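PDB 3D3Z: actibind from Aspergillus niger, which cleaves RNA as a T2-family ribonuclease, probably without strict base specificity but with a preference for adenylic acid. Local coordinates for residues A[70-76]-A[108-113]; A[161-165]-A[232-237]. All blocks are in the same frame, centred on the assembly; numbering follows the deposited sequence.

Contact 1 (A[70-76]-A[108-113]); sequences REYSNIT and WEHEWN. With NAG (2-acetamido-2-deoxy-beta-D-glucopyranose), chain B; D3Z (1-(5-deoxy-beta-L-xylofuranosyl)pyrimidine-2,4(1H,3H)-dione), chain E; PO4 (phosphate ion), chain D.
W112 (chi1 t, chi2 -101°) lays its indole against the backbone of 70-72, which is extended at E71 and Y72, and slides alongside the ring of Y72 (chi1 m): the two planes lie 25° apart but barely overlap, with 5.7 Å between the centroid of Y72 and that of the five-membered ring. Its NE1 donates to R70 O at 2.8 Å, so an otherwise apolar ring satisfies a buried carbonyl. The next residue, N113 (chi1 m, chi2 -19°), uses its amide as a two-way clamp, N113 OD1 accepting from Y72 N at 2.9 Å and N113 ND2 donating to Y72 O at 3.0 Å. Asparagine suits this place because one short side chain can mimic the donor and acceptor of a neighbouring strand. The register follows, with CA atoms of E71 and N113 5.0 Å apart and those of S73 and E109 5.9 Å.

Residues 108-113 belong to helix 104-116, which in this RNase T2 fold carries the predicted catalytic residues E111 and H115. H110 points away from 70-76 and E111 makes no contact with it; both line the nucleoside pocket, and H110 NE2 donates to phosphate O4 at 2.5 Å.

After Y72 the chain turns through S73 and N74, the N-cap residue of helix 75-81, whose side chain makes no capping bond but carries an N-linked GlcNAc (N74 ND2 to C1, 1.5 Å). Branched I75 (m, m) fills the groove between W108 and W112, with I75 CG2 4.0 Å from W108 CB and I75 CD1 4.0 Å from W112 CB; V136 and F140 of helix 134-147 close over it. T76 OG1, bonded to E105, meets the edge of W108 at CZ3, 3.6 Å away.

Contact 2 (A[161-165]-A[232-237]); sequences ITPSE and YPPKYS
Both segments are irregular but largely extended, 161-164 and 232-235 being held open in part by prolines near phi -60° and psi 140°; CA atoms of P163 and Y232 approach to 4.7 Å.

Ring packing sets the geometry. Y232 (chi1 t, chi2 3°) points toward 161-165, and P163 lies over one face of its ring, P163 CG standing 3.8 Å from the ring centroid and 9° off the normal. This is a CH-pi contact, for which the compact proline ring, its C-H groups polarised by the adjacent nitrogen, is well suited. I161 CG2 reaches Y232 CD2 at 3.8 Å, and Y153 and L156 of helix 152-158 also pack on the tyrosine. P163 CB then meets P234 CB at 4.3 Å.

Direct backbone bonding is confined to S164 N, which donates to Y232 O at 2.9 Å, supplemented by a CA-H...O contact from P163 CA to Y232 O at 3.1 Å. Having no amide hydrogen, the prolines leave such pairing sparse.

Water fills gaps. Water 1 donates to I161 O and accepts from Y232 OH, both at 2.9 Å; the same hydroxyl is hydrogen-bonded to W48. Water 2 accepts from Y232 N at 2.8 Å and lies 2.5 Å from S164 O. At the exposed end, E165 (m, m) curls its carboxylate back, and water 3 sits 2.7 Å from E165 OE1 and 2.9 Å from S237 OG.

Away from the annotated sites, the arrangement is a proline-tyrosine CH-pi contact between two loops, fastening the C-terminal tail of this RNase T2 protein to the connection between helices 152-158 and 171-179.

Contacts 1 and 2 follow one another along the chain, the first closing before the second opens, and they sit well apart: their centres are 32 Å from each other and their nearest atoms about 14 Å. Contact 1 shares helix 104-116 with the active site: 108-113 packs on 70-76 through W108, E109, W112 and N113, while H110 and E111 belong to the nucleoside pocket. The side chain of W112 lies about 7 Å from that of H115, another predicted catalytic residue. Contact 2 lies away from the known sites; its centre is also farther from the centre of the chain (about 22 Å against about 16 Å for contact 1). One joins a glycosylated loop to a helix, whereas the other joins two loops.

Contact 1 (A[70-76]-A[108-113])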
loop_
_atom_site.group_PDB
_atom_site.type_symbol
_atom_site.label_atom_id
_atom_site.label_comp_id
_atom_site.label_asym_id
_atom_site.label_seq_id
_atom_site.Cartn_x
_atom_site.Cartn_y
_atom_site.Cartn_z
ATOM N N ARG A 70 -20.399 0.012 -4.992
ATOM C CA ARG A 70 -19.675 -0.168 -3.772
ATOM C C ARG A 70 -18.700 0.979 -3.517
ATOM O O ARG A 70 -17.714 0.760 -2.916
ATOM C CB ARG A 70 -18.929 -1.521 -3.727
ATOM C CG ARG A 70 -19.862 -2.756 -3.577
ATOM C CD ARG A 70 -19.093 -4.017 -3.349
ATOM N NE ARG A 70 -18.162 -4.246 -4.415
ATOM C CZ ARG A 70 -16.861 -4.456 -4.277
ATOM N NH1 ARG A 70 -16.280 -4.538 -3.093
ATOM N NH2 ARG A 70 -16.162 -4.634 -5.375
ATOM N N GLU A 71 -19.018 2.162 -3.994
ATOM C CA GLU A 71 -18.275 3.384 -3.670
ATOM C C GLU A 71 -18.972 4.142 -2.565
ATOM O O GLU A 71 -20.188 4.212 -2.520
ATOM C CB GLU A 71 -18.124 4.274 -4.896
ATOM C CG GLU A 71 -17.165 3.742 -5.930
ATOM C CD GLU A 71 -17.095 4.695 -7.121
ATOM O OE1 GLU A 71 -17.409 5.880 -6.935
ATOM O OE2 GLU A 71 -16.798 4.261 -8.237
ATOM N N TYR A 72 -18.183 4.674 -1.637
ATOM C CA TYR A 72 -18.689 5.209 -0.401
ATOM C C TYR A 72 -18.097 6.563 -0.121
ATOM O O TYR A 72 -16.997 6.900 -0.599
ATOM C CB TYR A 72 -18.366 4.241 0.757
ATOM C CG TYR A 72 -19.044 2.903 0.517
ATOM C CD1 TYR A 72 -20.438 2.814 0.537
ATOM C CD2 TYR A 72 -18.320 1.763 0.231
ATOM C CE1 TYR A 72 -21.093 1.622 0.294
ATOM C CE2 TYR A 72 -18.964 0.553 -0.023
ATOM C CZ TYR A 72 -20.356 0.497 0.009
ATOM O OH TYR A 72 -21.004 -0.697 -0.248
ATOM N N SER A 73 -18.858 7.328 0.643
ATOM C CA SER A 73 -18.435 8.631 1.120
ATOM C C SER A 73 -18.526 8.694 2.626
ATOM O O SER A 73 -18.696 9.757 3.215
ATOM C CB SER A 73 -19.268 9.722 0.431
ATOM O OG SER A 73 -20.628 9.664 0.834
ATOM N N ASN A 74 -18.395 7.543 3.268
ATOM C CA ASN A 74 -18.500 7.455 4.699
ATOM C C ASN A 74 -17.610 6.415 5.338
ATOM O O ASN A 74 -18.048 5.664 6.234
ATOM C CB ASN A 74 -19.959 7.191 5.100
ATOM C CG ASN A 74 -20.497 5.852 4.550
ATOM O OD1 ASN A 74 -19.895 5.211 3.666
ATOM N ND2 ASN A 74 -21.602 5.401 5.146
ATOM N N ILE A 75 -16.349 6.368 4.909
ATOM C CA ILE A 75 -15.415 5.368 5.436
ATOM C C ILE A 75 -15.265 5.382 6.925
ATOM O O ILE A 75 -15.250 4.313 7.562
ATOM C CB ILE A 75 -13.982 5.507 4.738
ATOM C CG1 ILE A 75 -14.053 5.302 3.213
ATOM C CG2 ILE A 75 -12.958 4.593 5.411
ATOM C CD1 ILE A 75 -14.665 3.968 2.676
ATOM N N THR A 76 -15.129 6.581 7.510
ATOM C CA THR A 76 -14.939 6.724 8.938
ATOM C C THR A 76 -16.150 6.100 9.710
ATOM O O THR A 76 -16.024 5.387 10.687
ATOM C CB THR A 76 -14.791 8.222 9.271
ATOM O OG1 THR A 76 -13.579 8.684 8.665
ATOM C CG2 THR A 76 -14.725 8.468 10.803
ATOM N N TRP A 108 -9.226 8.457 2.227
ATOM C CA TRP A 108 -9.628 7.040 2.412
ATOM C C TRP A 108 -10.749 6.610 1.455
ATOM O O TRP A 108 -10.717 5.530 0.838
ATOM C CB TRP A 108 -9.979 6.786 3.875
ATOM C CG TRP A 108 -8.927 7.136 4.830
ATOM C CD1 TRP A 108 -7.555 7.096 4.615
ATOM C CD2 TRP A 108 -9.099 7.487 6.212
ATOM N NE1 TRP A 108 -6.887 7.455 5.771
ATOM C CE2 TRP A 108 -7.806 7.674 6.763
ATOM C CE3 TRP A 108 -10.224 7.649 7.042
ATOM C CZ2 TRP A 108 -7.614 8.053 8.053
ATOM C CZ3 TRP A 108 -10.025 8.037 8.360
ATOM C CH2 TRP A 108 -8.729 8.213 8.856
ATOM N N GLU A 109 -11.739 7.500 1.291
ATOM C CA GLU A 109 -12.744 7.312 0.218
ATOM C C GLU A 109 -12.067 7.079 -1.101
ATOM O O GLU A 109 -12.383 6.135 -1.847
ATOM C CB GLU A 109 -13.660 8.522 0.100
ATOM C CG GLU A 109 -14.663 8.671 1.242
ATOM C CD GLU A 109 -15.356 10.027 1.225
ATOM O OE1 GLU A 109 -15.288 10.654 0.163
ATOM O OE2 GLU A 109 -15.928 10.452 2.265
ATOM N N HIS A 110 -11.152 7.970 -1.452
ATOM C CA HIS A 110 -10.432 7.856 -2.743
ATOM C C HIS A 110 -9.754 6.509 -2.934
ATOM O O HIS A 110 -9.906 5.835 -3.964
ATOM C CB HIS A 110 -9.425 9.012 -2.905
ATOM C CG HIS A 110 -8.572 8.895 -4.131
ATOM N ND1 HIS A 110 -9.056 9.138 -5.394
ATOM C CD2 HIS A 110 -7.276 8.530 -4.286
ATOM C CE1 HIS A 110 -8.110 8.904 -6.283
ATOM N NE2 HIS A 110 -7.005 8.566 -5.637
ATOM N N GLU A 111 -8.986 6.090 -1.933
ATOM C CA GLU A 111 -8.303 4.830 -2.051
ATOM C C GLU A 111 -9.233 3.608 -2.194
ATOM O O GLU A 111 -9.011 2.764 -3.067
ATOM C CB GLU A 111 -7.328 4.641 -0.914
ATOM C CG GLU A 111 -6.107 5.646 -1.039
ATOM C CD GLU A 111 -5.325 5.532 -2.343
ATOM O OE1 GLU A 111 -5.064 4.379 -2.727
ATOM O OE2 GLU A 111 -4.964 6.575 -2.961
ATOM N N TRP A 112 -10.251 3.528 -1.358
ATOM C CA TRP A 112 -11.242 2.420 -1.422
ATOM C C TRP A 112 -11.941 2.475 -2.796
ATOM O O TRP A 112 -12.008 1.471 -3.539
ATOM C CB TRP A 112 -12.297 2.487 -0.227
ATOM C CG TRP A 112 -13.391 1.572 -0.595
ATOM C CD1 TRP A 112 -14.612 1.898 -1.111
ATOM C CD2 TRP A 112 -13.288 0.145 -0.690
ATOM N NE1 TRP A 112 -15.305 0.758 -1.447
ATOM C CE2 TRP A 112 -14.489 -0.334 -1.248
ATOM C CE3 TRP A 112 -12.284 -0.772 -0.359
ATOM C CZ2 TRP A 112 -14.723 -1.692 -1.467
ATOM C CZ3 TRP A 112 -12.503 -2.114 -0.622
ATOM C CH2 TRP A 112 -13.713 -2.556 -1.160
ATOM N N ASN A 113 -12.542 3.626 -3.099
ATOM C CA ASN A 113 -13.324 3.773 -4.349
ATOM C C ASN A 113 -12.543 3.510 -5.594
ATOM O O ASN A 113 -13.031 2.857 -6.502
ATOM C CB ASN A 113 -14.011 5.153 -4.445
ATOM C CG ASN A 113 -14.991 5.384 -3.312
ATOM O OD1 ASN A 113 -15.444 4.423 -2.656
ATOM N ND2 ASN A 113 -15.308 6.656 -3.044
HETATM C C1 NAG B . -22.296 4.285 4.530
HETATM C C2 NAG B . -23.312 3.681 5.531
HETATM C C3 NAG B . -24.071 2.546 4.855
HETATM C C4 NAG B . -24.625 2.979 3.526
HETATM C C5 NAG B . -23.497 3.549 2.648
HETATM C C6 NAG B . -23.951 3.964 1.250
HETATM C C7 NAG B . -22.615 3.762 7.880
HETATM C C8 NAG B . -22.012 3.090 9.082
HETATM N N2 NAG B . -22.658 3.130 6.702
HETATM O O3 NAG B . -25.080 2.050 5.719
HETATM O O4 NAG B . -25.193 1.810 2.983
HETATM O O5 NAG B . -22.920 4.654 3.328
HETATM O O6 NAG B . -25.023 4.872 1.347
HETATM O O7 NAG B . -23.037 4.907 8.014
HETATM N N1 D3Z E . -2.508 12.875 -1.335
HETATM C C2 D3Z E . -3.393 13.001 -0.247
HETATM N N3 D3Z E . -2.949 12.785 0.988
HETATM C C4 D3Z E . -1.685 12.437 1.232
HETATM C C5 D3Z E . -0.820 12.310 0.177
HETATM C C6 D3Z E . -1.246 12.536 -1.124
HETATM O O2 D3Z E . -4.589 13.319 -0.413
HETATM O O4 D3Z E . -1.251 12.238 2.386
HETATM C "C1'" D3Z E . -2.962 13.090 -2.685
HETATM C "C2'" D3Z E . -4.452 12.819 -2.663
HETATM O "O2'" D3Z E . -5.176 14.045 -2.875
HETATM C "C3'" D3Z E . -4.694 11.738 -3.703
HETATM C "C4'" D3Z E . -3.349 11.424 -4.334
HETATM O "O3'" D3Z E . -5.205 10.564 -3.094
HETATM O "O4'" D3Z E . -2.353 12.138 -3.576
HETATM C "C5'" D3Z E . -3.122 9.917 -4.329
HETATM P P PO4 D . -3.702 6.951 -6.322
HETATM O O1 PO4 D . -3.982 6.118 -7.582
HETATM O O2 PO4 D . -2.249 7.331 -6.396
HETATM O O3 PO4 D . -4.071 6.148 -5.094
HETATM O O4 PO4 D . -4.676 8.091 -6.462
#

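Contact 2 (A[161-165]-A[232-237])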
loop_
_atom_site.group_PDB
_atom_site.type_symbol
_atom_site.label_atom_id
_atom_site.label_comp_id
_atom_site.label_asym_id
_atom_site.label_seq_id
_atom_site.Cartn_x
_atom_site.Cartn_y
_atom_site.Cartn_z
ATOM N N ILE A 161 21.047 5.287 5.580
ATOM C CA ILE A 161 20.319 6.307 4.812
ATOM C C ILE A 161 19.223 6.919 5.725
ATOM O O ILE A 161 18.188 6.301 5.995
ATOM C CB ILE A 161 19.707 5.703 3.526
ATOM C CG1 ILE A 161 20.807 5.140 2.599
ATOM C CG2 ILE A 161 18.888 6.730 2.793
ATOM C CD1 ILE A 161 20.340 4.127 1.613
ATOM N N THR A 162 19.502 8.100 6.262
ATOM C CA THR A 162 18.586 8.780 7.162
ATOM C C THR A 162 18.306 10.203 6.654
ATOM O O THR A 162 19.101 10.799 5.887
ATOM C CB THR A 162 19.125 8.782 8.607
ATOM O OG1 THR A 162 20.358 9.507 8.668
ATOM C CG2 THR A 162 19.346 7.362 9.099
ATOM N N PRO A 163 17.131 10.755 7.010
ATOM C CA PRO A 163 16.873 12.093 6.516
ATOM C C PRO A 163 17.956 13.094 6.940
ATOM O O PRO A 163 18.467 13.020 8.051
ATOM C CB PRO A 163 15.503 12.445 7.147
ATOM C CG PRO A 163 14.846 11.118 7.397
ATOM C CD PRO A 163 15.994 10.218 7.798
ATOM N N SER A 164 18.289 14.012 6.035
ATOM C CA SER A 164 19.389 14.990 6.244
ATOM C C SER A 164 19.156 16.288 5.465
ATOM O O SER A 164 18.722 16.259 4.312
ATOM C CB SER A 164 20.742 14.369 5.830
ATOM O OG SER A 164 21.825 15.285 5.960
ATOM N N GLU A 165 19.470 17.419 6.094
ATOM C CA GLU A 165 19.442 18.702 5.402
ATOM C C GLU A 165 20.556 18.779 4.347
ATOM O O GLU A 165 20.374 19.425 3.314
ATOM C CB GLU A 165 19.622 19.856 6.394
ATOM C CG GLU A 165 18.661 19.886 7.593
ATOM C CD GLU A 165 17.194 20.112 7.212
ATOM O OE1 GLU A 165 16.885 20.315 6.005
ATOM O OE2 GLU A 165 16.340 20.069 8.144
ATOM N N TYR A 232 16.792 13.397 1.075
ATOM C CA TYR A 232 15.885 12.744 2.018
ATOM C C TYR A 232 15.522 13.786 3.077
ATOM O O TYR A 232 16.175 13.884 4.117
ATOM C CB TYR A 232 16.576 11.533 2.609
ATOM C CG TYR A 232 15.742 10.498 3.352
ATOM C CD1 TYR A 232 14.344 10.575 3.458
ATOM C CD2 TYR A 232 16.378 9.386 3.910
ATOM C CE1 TYR A 232 13.630 9.575 4.132
ATOM C CE2 TYR A 232 15.675 8.394 4.565
ATOM C CZ TYR A 232 14.298 8.496 4.676
ATOM O OH TYR A 232 13.629 7.495 5.357
ATOM N N PRO A 233 14.561 14.662 2.763
ATOM C CA PRO A 233 14.333 15.804 3.665
ATOM C C PRO A 233 13.799 15.409 5.045
ATOM O O PRO A 233 12.945 14.507 5.129
ATOM C CB PRO A 233 13.355 16.686 2.887
ATOM C CG PRO A 233 13.385 16.191 1.480
ATOM C CD PRO A 233 13.718 14.752 1.550
ATOM N N PRO A 234 14.357 16.011 6.121
ATOM C CA PRO A 234 13.867 15.755 7.458
ATOM C C PRO A 234 12.441 16.294 7.631
ATOM O O PRO A 234 12.111 17.342 7.096
ATOM C CB PRO A 234 14.875 16.509 8.365
ATOM C CG PRO A 234 16.072 16.734 7.525
ATOM C CD PRO A 234 15.515 16.945 6.148
ATOM N N LYS A 235 11.586 15.516 8.306
ATOM C CA LYS A 235 10.250 16.002 8.653
ATOM C C LYS A 235 10.345 17.039 9.768
ATOM O O LYS A 235 11.242 16.944 10.595
ATOM C CB LYS A 235 9.327 14.845 9.046
ATOM C CG LYS A 235 9.074 13.850 7.950
ATOM C CD LYS A 235 8.000 12.863 8.409
ATOM C CE LYS A 235 7.490 12.001 7.320
ATOM N NZ LYS A 235 6.592 10.948 7.860
ATOM N N TYR A 236 9.421 17.995 9.778
ATOM C CA TYR A 236 9.273 18.980 10.871
ATOM C C TYR A 236 10.594 19.763 11.014
ATOM O O TYR A 236 11.012 20.080 12.094
ATOM C CB TYR A 236 8.864 18.282 12.202
ATOM C CG TYR A 236 7.626 17.372 12.045
ATOM C CD1 TYR A 236 6.375 17.892 11.733
ATOM C CD2 TYR A 236 7.725 15.976 12.212
ATOM C CE1 TYR A 236 5.277 17.037 11.533
ATOM C CE2 TYR A 236 6.639 15.125 12.026
ATOM C CZ TYR A 236 5.418 15.655 11.675
ATOM O OH TYR A 236 4.325 14.857 11.538
ATOM N N SER A 237 11.220 20.084 9.887
ATOM C CA SER A 237 12.631 20.521 9.881
ATOM C C SER A 237 12.919 21.888 10.501
ATOM O O SER A 237 13.851 22.022 11.320
ATOM C CB SER A 237 13.193 20.517 8.466
ATOM O OG SER A 237 14.412 21.244 8.434
HETATM O O HOH W 1 15.611 6.439 7.213
HETATM O O HOH W 2 18.972 14.426 2.595
HETATM O O HOH W 3 14.340 21.154 5.538
#